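Local coordinates for regulatory protein (Pseudomonas aeruginosa, PDB 5J2Y) that binds promoter DNA through a helix-turn-helix domain and acts as a quorum-sensing repressor of virulence genes, at residues N11-A16 with E48-P53; Y55-F60 with G64-R69; S32-S37 with R69-L74. All coordinates share one frame; numbering follows the deposited sequence.

Contact 1: N11-A16 with E48-P53. With nucleotides of chain F.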
loop_
_atom_site.group_PDB
_atom_site.type_symbol
_atom_site.label_atom_id
_atom_site.label_comp_id
_atom_site.label_asym_id
_atom_site.label_seq_id
_atom_site.Cartn_x
_atom_site.Cartn_y
_atom_site.Cartn_z
ATOM N N ASN A 11 2.461 10.354 6.200
ATOM C CA ASN A 11 3.259 10.371 4.952
ATOM C C ASN A 11 3.372 9.054 4.212
ATOM O O ASN A 11 3.817 8.975 3.066
ATOM C CB ASN A 11 4.674 10.788 5.297
ATOM C CG ASN A 11 4.751 12.225 5.759
ATOM O OD1 ASN A 11 4.120 13.114 5.176
ATOM N ND2 ASN A 11 5.546 12.472 6.794
HETATM N N MSE A 12 2.990 8.006 4.895
HETATM C CA MSE A 12 3.240 6.674 4.385
HETATM C C MSE A 12 2.513 6.452 3.066
HETATM O O MSE A 12 3.082 5.862 2.137
HETATM C CB MSE A 12 2.830 5.691 5.471
HETATM C CG MSE A 12 2.935 4.293 4.930
HETATM SE SE MSE A 12 4.835 3.764 4.822
HETATM C CE MSE A 12 5.024 3.330 6.707
ATOM N N ALA A 13 1.277 6.928 2.974
ATOM C CA ALA A 13 0.496 6.722 1.778
ATOM C C ALA A 13 1.157 7.374 0.573
ATOM O O ALA A 13 1.224 6.772 -0.504
ATOM C CB ALA A 13 -0.903 7.261 1.963
ATOM N N PHE A 14 1.711 8.568 0.774
ATOM C CA PHE A 14 2.456 9.221 -0.304
ATOM C C PHE A 14 3.703 8.436 -0.701
ATOM O O PHE A 14 4.052 8.358 -1.889
ATOM C CB PHE A 14 2.783 10.648 0.071
ATOM C CG PHE A 14 1.573 11.453 0.391
ATOM C CD1 PHE A 14 0.813 12.014 -0.624
ATOM C CD2 PHE A 14 1.156 11.596 1.686
ATOM C CE1 PHE A 14 -0.292 12.785 -0.326
ATOM C CE2 PHE A 14 0.027 12.338 2.010
ATOM C CZ PHE A 14 -0.703 12.933 0.995
ATOM N N ARG A 15 4.367 7.841 0.287
ATOM C CA ARG A 15 5.544 7.030 0.017
ATOM C C ARG A 15 5.029 5.903 -0.860
ATOM O O ARG A 15 5.483 5.712 -1.988
ATOM C CB ARG A 15 6.132 6.476 1.312
ATOM C CG ARG A 15 7.327 7.256 1.836
ATOM C CD ARG A 15 8.364 6.330 2.453
ATOM N NE ARG A 15 9.351 5.884 1.473
ATOM C CZ ARG A 15 10.295 4.983 1.721
ATOM N NH1 ARG A 15 11.151 4.637 0.770
ATOM N NH2 ARG A 15 10.385 4.426 2.921
ATOM N N ALA A 16 4.058 5.169 -0.327
ATOM C CA ALA A 16 3.403 4.075 -1.063
ATOM C C ALA A 16 3.107 4.411 -2.513
ATOM O O ALA A 16 3.317 3.587 -3.378
ATOM C CB ALA A 16 2.113 3.660 -0.371
ATOM N N GLU A 48 -6.267 10.992 3.063
ATOM C CA GLU A 48 -7.243 10.525 4.044
ATOM C C GLU A 48 -6.457 9.809 5.167
ATOM O O GLU A 48 -5.362 9.250 4.948
ATOM C CB GLU A 48 -8.268 9.596 3.397
ATOM C CG GLU A 48 -9.439 9.155 4.278
ATOM C CD GLU A 48 -10.102 7.857 3.801
ATOM O OE1 GLU A 48 -9.395 7.023 3.199
ATOM O OE2 GLU A 48 -11.323 7.640 4.049
ATOM N N ASN A 49 -7.015 9.825 6.370
ATOM C CA ASN A 49 -6.383 9.138 7.482
ATOM C C ASN A 49 -6.107 7.654 7.188
ATOM O O ASN A 49 -7.014 6.878 6.916
ATOM C CB ASN A 49 -7.228 9.232 8.750
ATOM C CG ASN A 49 -6.459 8.739 9.971
ATOM O OD1 ASN A 49 -6.775 7.685 10.561
ATOM N ND2 ASN A 49 -5.416 9.484 10.341
ATOM N N LEU A 50 -4.843 7.286 7.282
ATOM C CA LEU A 50 -4.409 5.938 7.073
ATOM C C LEU A 50 -4.617 5.188 8.388
ATOM O O LEU A 50 -3.991 5.506 9.367
ATOM C CB LEU A 50 -2.945 5.961 6.701
ATOM C CG LEU A 50 -2.362 4.734 6.026
ATOM C CD1 LEU A 50 -3.071 4.456 4.688
ATOM C CD2 LEU A 50 -0.862 4.862 5.816
ATOM N N PRO A 51 -5.531 4.223 8.433
ATOM C CA PRO A 51 -5.674 3.454 9.656
ATOM C C PRO A 51 -4.369 2.712 10.044
ATOM O O PRO A 51 -3.577 2.329 9.187
ATOM C CB PRO A 51 -6.763 2.443 9.315
ATOM C CG PRO A 51 -7.304 2.823 7.992
ATOM C CD PRO A 51 -6.295 3.659 7.315
ATOM N N PHE A 52 -4.145 2.520 11.334
ATOM C CA PHE A 52 -2.850 2.039 11.789
ATOM C C PHE A 52 -2.482 0.660 11.211
ATOM O O PHE A 52 -1.389 0.469 10.697
ATOM C CB PHE A 52 -2.773 2.105 13.303
ATOM C CG PHE A 52 -1.393 1.886 13.850
ATOM C CD1 PHE A 52 -0.392 2.828 13.666
ATOM C CD2 PHE A 52 -1.080 0.702 14.543
ATOM C CE1 PHE A 52 0.892 2.613 14.166
ATOM C CE2 PHE A 52 0.185 0.494 15.048
ATOM C CZ PHE A 52 1.168 1.454 14.868
ATOM N N PRO A 53 -3.429 -0.265 11.161
ATOM C CA PRO A 53 -3.034 -1.572 10.609
ATOM C C PRO A 53 -2.525 -1.498 9.163
ATOM O O PRO A 53 -1.622 -2.231 8.770
ATOM C CB PRO A 53 -4.336 -2.380 10.661
ATOM C CG PRO A 53 -5.185 -1.705 11.661
ATOM C CD PRO A 53 -4.833 -0.245 11.611
ATOM P P DT F 16 -11.073 2.709 5.626
ATOM O OP1 DT F 16 -10.018 1.694 5.862
ATOM O OP2 DT F 16 -10.713 4.047 5.084
ATOM O "O5'" DT F 16 -12.197 1.991 4.756
ATOM C "C5'" DT F 16 -12.858 0.847 5.332
ATOM C "C4'" DT F 16 -13.767 0.179 4.327
ATOM O "O4'" DT F 16 -15.000 0.928 4.207
ATOM C "C3'" DT F 16 -13.189 0.054 2.917
ATOM O "O3'" DT F 16 -13.316 -1.304 2.473
ATOM C "C2'" DT F 16 -13.955 1.090 2.108
ATOM C "C1'" DT F 16 -15.270 1.247 2.854
ATOM N N1 DT F 16 -15.857 2.600 2.834
ATOM C C2 DT F 16 -17.218 2.729 2.646
ATOM O O2 DT F 16 -17.959 1.778 2.437
ATOM N N3 DT F 16 -17.682 4.020 2.696
ATOM C C4 DT F 16 -16.939 5.166 2.907
ATOM O O4 DT F 16 -17.490 6.263 2.898
ATOM C C5 DT F 16 -15.521 4.953 3.117
ATOM C C7 DT F 16 -14.637 6.135 3.352
ATOM C C6 DT F 16 -15.058 3.698 3.059
#
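In the hydrophobic core of the helix-turn-helix domain, L50 reaches out of the loop 48-51 onto M12 and A13 of helix 9-22. One methyl does most of the touching: L50 CD2 lies 3.8 Å from M12 CB, and it also faces the M12 CG 3.9 Å away. The other methyl, CD1, points to the A13 side, 4.5 Å from A13 CB. A branched leucine suits this place because its two methyls serve two neighbours in the helix, and the small A13 lets the loop come close. M12, present as selenomethionine, bends at chi2 (75°) and chi3 (80°), which turns SE and CE from L50 toward Y55, L58 and H59 on helix 52-62. From helix 38-45, the DNA-proximal second helix of the motif, F44 touches A13, L50 and P51, so three helices meet on one loop. P51, at the N-cap position before helix 52-62, packs against the DNA backbone: its CG is 3.6 Å from OP1 of DT16 of chain F. Beside it, the extended E48, which also touches R43, brings OE2 to 3.7 Å from the thymine methyl C7 of that nucleotide, packing rather than a bond, with the carboxylate also near OP2.

Contact 2: Y55-F60 with G64-R69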
loop_
_atom_site.group_PDB
_atom_site.type_symbol
_atom_site.label_atom_id
_atom_site.label_comp_id
_atom_site.label_asym_id
_atom_site.label_seq_id
_atom_site.Cartn_x
_atom_site.Cartn_y
_atom_site.Cartn_z
ATOM N N TYR A 55 -1.109 1.163 7.860
ATOM C CA TYR A 55 0.221 1.770 8.030
ATOM C C TYR A 55 1.269 0.696 8.315
ATOM O O TYR A 55 2.344 0.661 7.678
ATOM C CB TYR A 55 0.179 2.802 9.140
ATOM C CG TYR A 55 1.529 3.288 9.586
ATOM C CD1 TYR A 55 2.309 4.103 8.765
ATOM C CD2 TYR A 55 2.009 2.991 10.842
ATOM C CE1 TYR A 55 3.548 4.550 9.189
ATOM C CE2 TYR A 55 3.245 3.430 11.285
ATOM C CZ TYR A 55 4.016 4.196 10.462
ATOM O OH TYR A 55 5.241 4.659 10.903
ATOM N N LEU A 56 0.949 -0.218 9.236
ATOM C CA LEU A 56 1.904 -1.282 9.580
ATOM C C LEU A 56 2.236 -2.095 8.324
ATOM O O LEU A 56 3.410 -2.366 8.036
ATOM C CB LEU A 56 1.325 -2.220 10.656
ATOM C CG LEU A 56 1.063 -1.653 12.029
ATOM C CD1 LEU A 56 0.550 -2.766 12.902
ATOM C CD2 LEU A 56 2.314 -1.087 12.639
ATOM N N LEU A 57 1.205 -2.514 7.579
ATOM C CA LEU A 57 1.454 -3.356 6.423
ATOM C C LEU A 57 2.277 -2.648 5.379
ATOM O O LEU A 57 3.132 -3.271 4.749
ATOM C CB LEU A 57 0.169 -3.788 5.742
ATOM C CG LEU A 57 -0.498 -5.042 6.206
ATOM C CD1 LEU A 57 -1.882 -5.058 5.612
ATOM C CD2 LEU A 57 0.279 -6.267 5.777
ATOM N N LEU A 58 1.958 -1.382 5.111
ATOM C CA LEU A 58 2.712 -0.644 4.104
ATOM C C LEU A 58 4.165 -0.520 4.527
ATOM O O LEU A 58 5.065 -0.736 3.712
ATOM C CB LEU A 58 2.144 0.746 3.846
ATOM C CG LEU A 58 0.826 0.698 3.084
ATOM C CD1 LEU A 58 0.128 2.011 3.248
ATOM C CD2 LEU A 58 1.071 0.378 1.612
ATOM N N HIS A 59 4.375 -0.250 5.805
ATOM C CA HIS A 59 5.730 -0.184 6.379
ATOM C C HIS A 59 6.567 -1.440 6.093
ATOM O O HIS A 59 7.636 -1.384 5.492
ATOM C CB HIS A 59 5.681 0.046 7.873
ATOM C CG HIS A 59 7.028 0.009 8.497
ATOM N ND1 HIS A 59 7.977 0.989 8.296
ATOM C CD2 HIS A 59 7.614 -0.929 9.271
ATOM C CE1 HIS A 59 9.072 0.677 8.960
ATOM N NE2 HIS A 59 8.880 -0.488 9.552
ATOM N N PHE A 60 6.033 -2.581 6.466
ATOM C CA PHE A 60 6.773 -3.825 6.291
ATOM C C PHE A 60 6.981 -4.187 4.830
ATOM O O PHE A 60 7.979 -4.824 4.471
ATOM C CB PHE A 60 6.062 -4.962 7.033
ATOM C CG PHE A 60 6.112 -4.807 8.521
ATOM C CD1 PHE A 60 7.353 -4.745 9.190
ATOM C CD2 PHE A 60 4.943 -4.739 9.280
ATOM C CE1 PHE A 60 7.404 -4.602 10.570
ATOM C CE2 PHE A 60 5.000 -4.613 10.666
ATOM C CZ PHE A 60 6.216 -4.539 11.307
ATOM N N GLY A 64 10.730 -4.099 2.407
ATOM C CA GLY A 64 11.088 -5.378 1.774
ATOM C C GLY A 64 10.849 -6.591 2.643
ATOM O O GLY A 64 11.211 -7.686 2.281
ATOM N N GLN A 65 10.228 -6.417 3.794
ATOM C CA GLN A 65 10.048 -7.542 4.740
ATOM C C GLN A 65 8.882 -8.465 4.416
ATOM O O GLN A 65 8.838 -9.565 4.899
ATOM C CB GLN A 65 9.894 -7.004 6.150
ATOM C CG GLN A 65 9.756 -8.103 7.174
ATOM C CD GLN A 65 9.963 -7.620 8.591
ATOM O OE1 GLN A 65 10.565 -6.559 8.817
ATOM N NE2 GLN A 65 9.452 -8.390 9.561
ATOM N N ILE A 66 7.919 -7.978 3.648
ATOM C CA ILE A 66 6.801 -8.746 3.117
ATOM C C ILE A 66 6.891 -8.671 1.620
ATOM O O ILE A 66 6.961 -7.555 1.082
ATOM C CB ILE A 66 5.451 -8.089 3.451
ATOM C CG1 ILE A 66 5.125 -8.281 4.909
ATOM C CG2 ILE A 66 4.310 -8.623 2.587
ATOM C CD1 ILE A 66 3.991 -7.392 5.385
ATOM N N THR A 67 6.818 -9.828 0.952
ATOM C CA THR A 67 7.029 -9.901 -0.492
ATOM C C THR A 67 5.717 -10.081 -1.258
ATOM O O THR A 67 4.739 -10.615 -0.739
ATOM C CB THR A 67 7.902 -11.100 -0.932
ATOM O OG1 THR A 67 7.170 -12.309 -0.720
ATOM C CG2 THR A 67 9.234 -11.170 -0.171
ATOM N N ASP A 68 5.727 -9.641 -2.511
ATOM C CA ASP A 68 4.595 -9.791 -3.391
ATOM C C ASP A 68 4.170 -11.233 -3.379
ATOM O O ASP A 68 2.986 -11.514 -3.452
ATOM C CB ASP A 68 4.971 -9.387 -4.815
ATOM C CG ASP A 68 5.017 -7.871 -5.013
ATOM O OD1 ASP A 68 4.556 -7.101 -4.143
ATOM O OD2 ASP A 68 5.493 -7.429 -6.070
ATOM N N ARG A 69 5.131 -12.160 -3.298
ATOM C CA ARG A 69 4.799 -13.588 -3.415
ATOM C C ARG A 69 4.077 -14.091 -2.170
ATOM O O ARG A 69 3.069 -14.802 -2.247
ATOM C CB ARG A 69 6.045 -14.469 -3.696
ATOM C CG ARG A 69 5.677 -15.958 -3.728
ATOM C CD ARG A 69 6.878 -16.864 -3.777
ATOM N NE ARG A 69 7.454 -16.932 -5.108
ATOM C CZ ARG A 69 7.387 -17.965 -5.936
ATOM N NH1 ARG A 69 6.734 -19.071 -5.619
ATOM N NH2 ARG A 69 7.970 -17.857 -7.122
#
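The F60 ring and the Q65 amide lie side by side and point the same way, their planes 59° apart. Over one face of the phenyl ring sits H59 CD2, 3.8 Å above the plane and offset toward the rim, while F60 CE1 in turn lies at the edge of the H59 imidazole, in its plane. The rings sit beside a Schellman motif, the backbone cap that ends helix 52-62. G64 leaves the helix with a positive phi (89°), a value that glycine tolerates well because a side chain there would press against the preceding carbonyl oxygen. The motif's long-range bond runs from Q65 N to F60 O, 2.8 Å away: the nitrogen lies almost in line with the C=O bond of F60, but its N-H points off that line, so the bond is short yet bent. I66 N adds a further, longer one of 3.3 Å to F60 O from above the carbonyl plane. Two donors thus share an acceptor at the end of the helix, where carbonyls lack their usual partners. Farther on, T67 is the N-cap of helix 68-75: its side chain caps a backbone N of the first turn, and Q70 OE1 bonds T67 N in return, the reciprocal pattern of a capping box. D68 then ties this helix start to the rest of the fold through a salt bridge to R23 and a hydrogen bond to Y61. The side chains add apolar packing. The long arm of I66, extended at chi2 (166°), runs back toward helix 52-62, and its CD1 lands between two side chains, 3.6 Å from F60 CB and 3.9 Å from L57 CD2.

Contact 3: S32-S37 with R69-L74. With nucleotides of chain F.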
loop_
_atom_site.group_PDB
_atom_site.type_symbol
_atom_site.label_atom_id
_atom_site.label_comp_id
_atom_site.label_asym_id
_atom_site.label_seq_id
_atom_site.Cartn_x
_atom_site.Cartn_y
_atom_site.Cartn_z
ATOM N N SER A 32 -4.655 -3.856 -4.162
ATOM C CA SER A 32 -5.379 -5.101 -4.003
ATOM C C SER A 32 -4.524 -6.217 -3.439
ATOM O O SER A 32 -5.075 -7.170 -2.915
ATOM C CB SER A 32 -6.084 -5.522 -5.315
ATOM O OG SER A 32 -5.144 -5.708 -6.350
ATOM N N ARG A 33 -3.190 -6.106 -3.499
ATOM C CA ARG A 33 -2.310 -7.094 -2.810
ATOM C C ARG A 33 -2.583 -7.150 -1.334
ATOM O O ARG A 33 -2.253 -8.148 -0.704
ATOM C CB ARG A 33 -0.824 -6.760 -2.941
ATOM C CG ARG A 33 -0.339 -6.665 -4.359
ATOM C CD ARG A 33 1.161 -6.835 -4.443
ATOM N NE ARG A 33 1.522 -6.941 -5.861
ATOM C CZ ARG A 33 1.944 -5.918 -6.614
ATOM N NH1 ARG A 33 2.141 -4.721 -6.085
ATOM N NH2 ARG A 33 2.209 -6.103 -7.900
ATOM N N PHE A 34 -3.106 -6.037 -0.789
ATOM C CA PHE A 34 -3.446 -5.898 0.628
ATOM C C PHE A 34 -4.952 -6.086 0.898
ATOM O O PHE A 34 -5.394 -5.966 2.023
ATOM C CB PHE A 34 -3.006 -4.503 1.155
ATOM C CG PHE A 34 -1.568 -4.163 0.850
ATOM C CD1 PHE A 34 -0.537 -4.735 1.575
ATOM C CD2 PHE A 34 -1.248 -3.248 -0.137
ATOM C CE1 PHE A 34 0.773 -4.430 1.302
ATOM C CE2 PHE A 34 0.066 -2.958 -0.437
ATOM C CZ PHE A 34 1.079 -3.546 0.300
ATOM N N GLY A 35 -5.739 -6.346 -0.146
ATOM C CA GLY A 35 -7.184 -6.426 -0.000
ATOM C C GLY A 35 -7.836 -5.067 0.162
ATOM O O GLY A 35 -8.895 -4.936 0.769
ATOM N N ILE A 36 -7.190 -4.052 -0.386
ATOM C CA ILE A 36 -7.665 -2.695 -0.305
ATOM C C ILE A 36 -8.152 -2.293 -1.700
ATOM O O ILE A 36 -7.461 -2.469 -2.693
ATOM C CB ILE A 36 -6.537 -1.779 0.187
ATOM C CG1 ILE A 36 -6.224 -2.095 1.641
ATOM C CG2 ILE A 36 -6.916 -0.301 0.114
ATOM C CD1 ILE A 36 -4.896 -1.511 2.122
ATOM N N SER A 37 -9.336 -1.720 -1.762
ATOM C CA SER A 37 -9.929 -1.344 -3.013
ATOM C C SER A 37 -9.224 -0.117 -3.636
ATOM O O SER A 37 -8.566 0.689 -2.952
ATOM C CB SER A 37 -11.375 -1.005 -2.774
ATOM O OG SER A 37 -11.467 0.186 -1.961
ATOM N N ARG A 69 5.131 -12.160 -3.298
ATOM C CA ARG A 69 4.799 -13.588 -3.415
ATOM C C ARG A 69 4.077 -14.091 -2.170
ATOM O O ARG A 69 3.069 -14.802 -2.247
ATOM C CB ARG A 69 6.045 -14.469 -3.696
ATOM C CG ARG A 69 5.677 -15.958 -3.728
ATOM C CD ARG A 69 6.878 -16.864 -3.777
ATOM N NE ARG A 69 7.454 -16.932 -5.108
ATOM C CZ ARG A 69 7.387 -17.965 -5.936
ATOM N NH1 ARG A 69 6.734 -19.071 -5.619
ATOM N NH2 ARG A 69 7.970 -17.857 -7.122
ATOM N N GLN A 70 4.623 -13.745 -1.021
ATOM C CA GLN A 70 3.904 -13.935 0.217
ATOM C C GLN A 70 2.458 -13.412 0.143
ATOM O O GLN A 70 1.547 -14.079 0.547
ATOM C CB GLN A 70 4.626 -13.213 1.326
ATOM C CG GLN A 70 5.859 -13.924 1.807
ATOM C CD GLN A 70 6.452 -13.141 2.960
ATOM O OE1 GLN A 70 6.742 -11.943 2.817
ATOM N NE2 GLN A 70 6.573 -13.780 4.124
ATOM N N LEU A 71 2.240 -12.220 -0.386
ATOM C CA LEU A 71 0.851 -11.676 -0.424
ATOM C C LEU A 71 -0.006 -12.493 -1.385
ATOM O O LEU A 71 -1.094 -12.878 -1.029
ATOM C CB LEU A 71 0.826 -10.185 -0.770
ATOM C CG LEU A 71 1.510 -9.356 0.317
ATOM C CD1 LEU A 71 1.862 -7.950 -0.136
ATOM C CD2 LEU A 71 0.589 -9.250 1.512
ATOM N N ALA A 72 0.510 -12.754 -2.590
ATOM C CA ALA A 72 -0.164 -13.611 -3.581
ATOM C C ALA A 72 -0.513 -14.994 -3.040
ATOM O O ALA A 72 -1.619 -15.497 -3.281
ATOM C CB ALA A 72 0.653 -13.728 -4.830
ATOM N N ASP A 73 0.373 -15.570 -2.243
ATOM C CA ASP A 73 0.060 -16.863 -1.587
ATOM C C ASP A 73 -1.125 -16.728 -0.680
ATOM O O ASP A 73 -1.962 -17.599 -0.619
ATOM C CB ASP A 73 1.232 -17.380 -0.749
ATOM C CG ASP A 73 2.409 -17.889 -1.603
ATOM O OD1 ASP A 73 2.282 -18.137 -2.823
ATOM O OD2 ASP A 73 3.483 -18.064 -1.031
ATOM N N LEU A 74 -1.185 -15.616 0.035
ATOM C CA LEU A 74 -2.262 -15.376 0.999
ATOM C C LEU A 74 -3.588 -15.044 0.352
ATOM O O LEU A 74 -4.608 -15.424 0.888
ATOM C CB LEU A 74 -1.834 -14.322 2.020
ATOM C CG LEU A 74 -0.672 -14.883 2.856
ATOM C CD1 LEU A 74 0.115 -13.796 3.569
ATOM C CD2 LEU A 74 -1.160 -15.965 3.832
ATOM P P DT F 17 -12.622 -1.786 1.095
ATOM O OP1 DT F 17 -12.229 -3.203 1.258
ATOM O OP2 DT F 17 -11.589 -0.782 0.707
ATOM O "O5'" DT F 17 -13.865 -1.769 0.098
ATOM C "C5'" DT F 17 -15.144 -2.264 0.569
ATOM C "C4'" DT F 17 -16.274 -1.812 -0.330
ATOM O "O4'" DT F 17 -16.626 -0.439 -0.040
ATOM C "C3'" DT F 17 -15.984 -1.870 -1.837
ATOM O "O3'" DT F 17 -17.091 -2.526 -2.463
ATOM C "C2'" DT F 17 -15.896 -0.407 -2.244
ATOM C "C1'" DT F 17 -16.855 0.240 -1.261
ATOM N N1 DT F 17 -16.664 1.682 -1.020
ATOM C C2 DT F 17 -17.776 2.492 -1.000
ATOM O O2 DT F 17 -18.909 2.076 -1.189
ATOM N N3 DT F 17 -17.515 3.814 -0.745
ATOM C C4 DT F 17 -16.279 4.394 -0.519
ATOM O O4 DT F 17 -16.195 5.603 -0.316
ATOM C C5 DT F 17 -15.159 3.484 -0.548
ATOM C C7 DT F 17 -13.784 4.021 -0.305
ATOM C C6 DT F 17 -15.403 2.192 -0.797
#
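The turn of the helix-turn-helix, between helices 27-32 and 38-45, receives L71 from the C-terminal helix 68-75. L71 turns its CB toward the turn; a chi1 of -64° sets CG beside the backbone N, and the branch at CG then sends CD1 and CD2 to different partners. CD1 goes to the side chains, 4.0 Å from F34 CE1, in an oblique approach to the ring, and 4.1 Å from R33 CB. The other branch stays over the backbone: CD2 lies 3.8 Å from R33 O, and L71 CB lies 3.7 Å from the same R33 O, van der Waals packing of methyl and methylene on a carbonyl. Leucine fits because it fills the angle between an aliphatic stem, a ring and a peptide group. The polar end of R33 leads away from L71 and forms a salt bridge with E25, leaving the stem for apolar packing; a second pairing with D68 is long and weak. F34, meanwhile, meets Y61 edge to face and touches L58, so the ring links the turn to helix 52-62. Within the loop, a type I turn from S32 to G35 is closed by G35 N to S32 O, and G35, with a positive phi suited to glycine, forms a Schellman motif after the preceding helix. Two residues on, S37 is the N-cap of helix 38-45. Its OG donates a 2.8 Å hydrogen bond to OP2 of DT17 of chain F, with S37 N making a weak second bond to OP2; S37 OG also caps C40 N, weakly. A phosphate held at the N-terminus of a helix probably gains from the helix dipole, a familiar arrangement where the second helix of a helix-turn-helix meets the DNA backbone.

Contact 1 is buried and wholly apolar across its segments, whereas contacts 2 and 3 lie at the surface. Contacts 1 and 2 share helix 52-62: M12 from contact 1 packs on L58, joining the core to the helix whose C-terminus contact 2 caps with backbone hydrogen bonds. Contacts 2 and 3 share R69 and helix 68-75, and they touch where I66 CG2 meets L71 CG and F34 meets L58. Contacts 1 and 3 stand on opposite sides of the chain's centre, about 17 Å between their centres, yet both reach chain F: contact 1 by packing and contact 3 by hydrogen bonds to a phosphate, while the nearest atom of contact 2 is about 9 Å from the DNA.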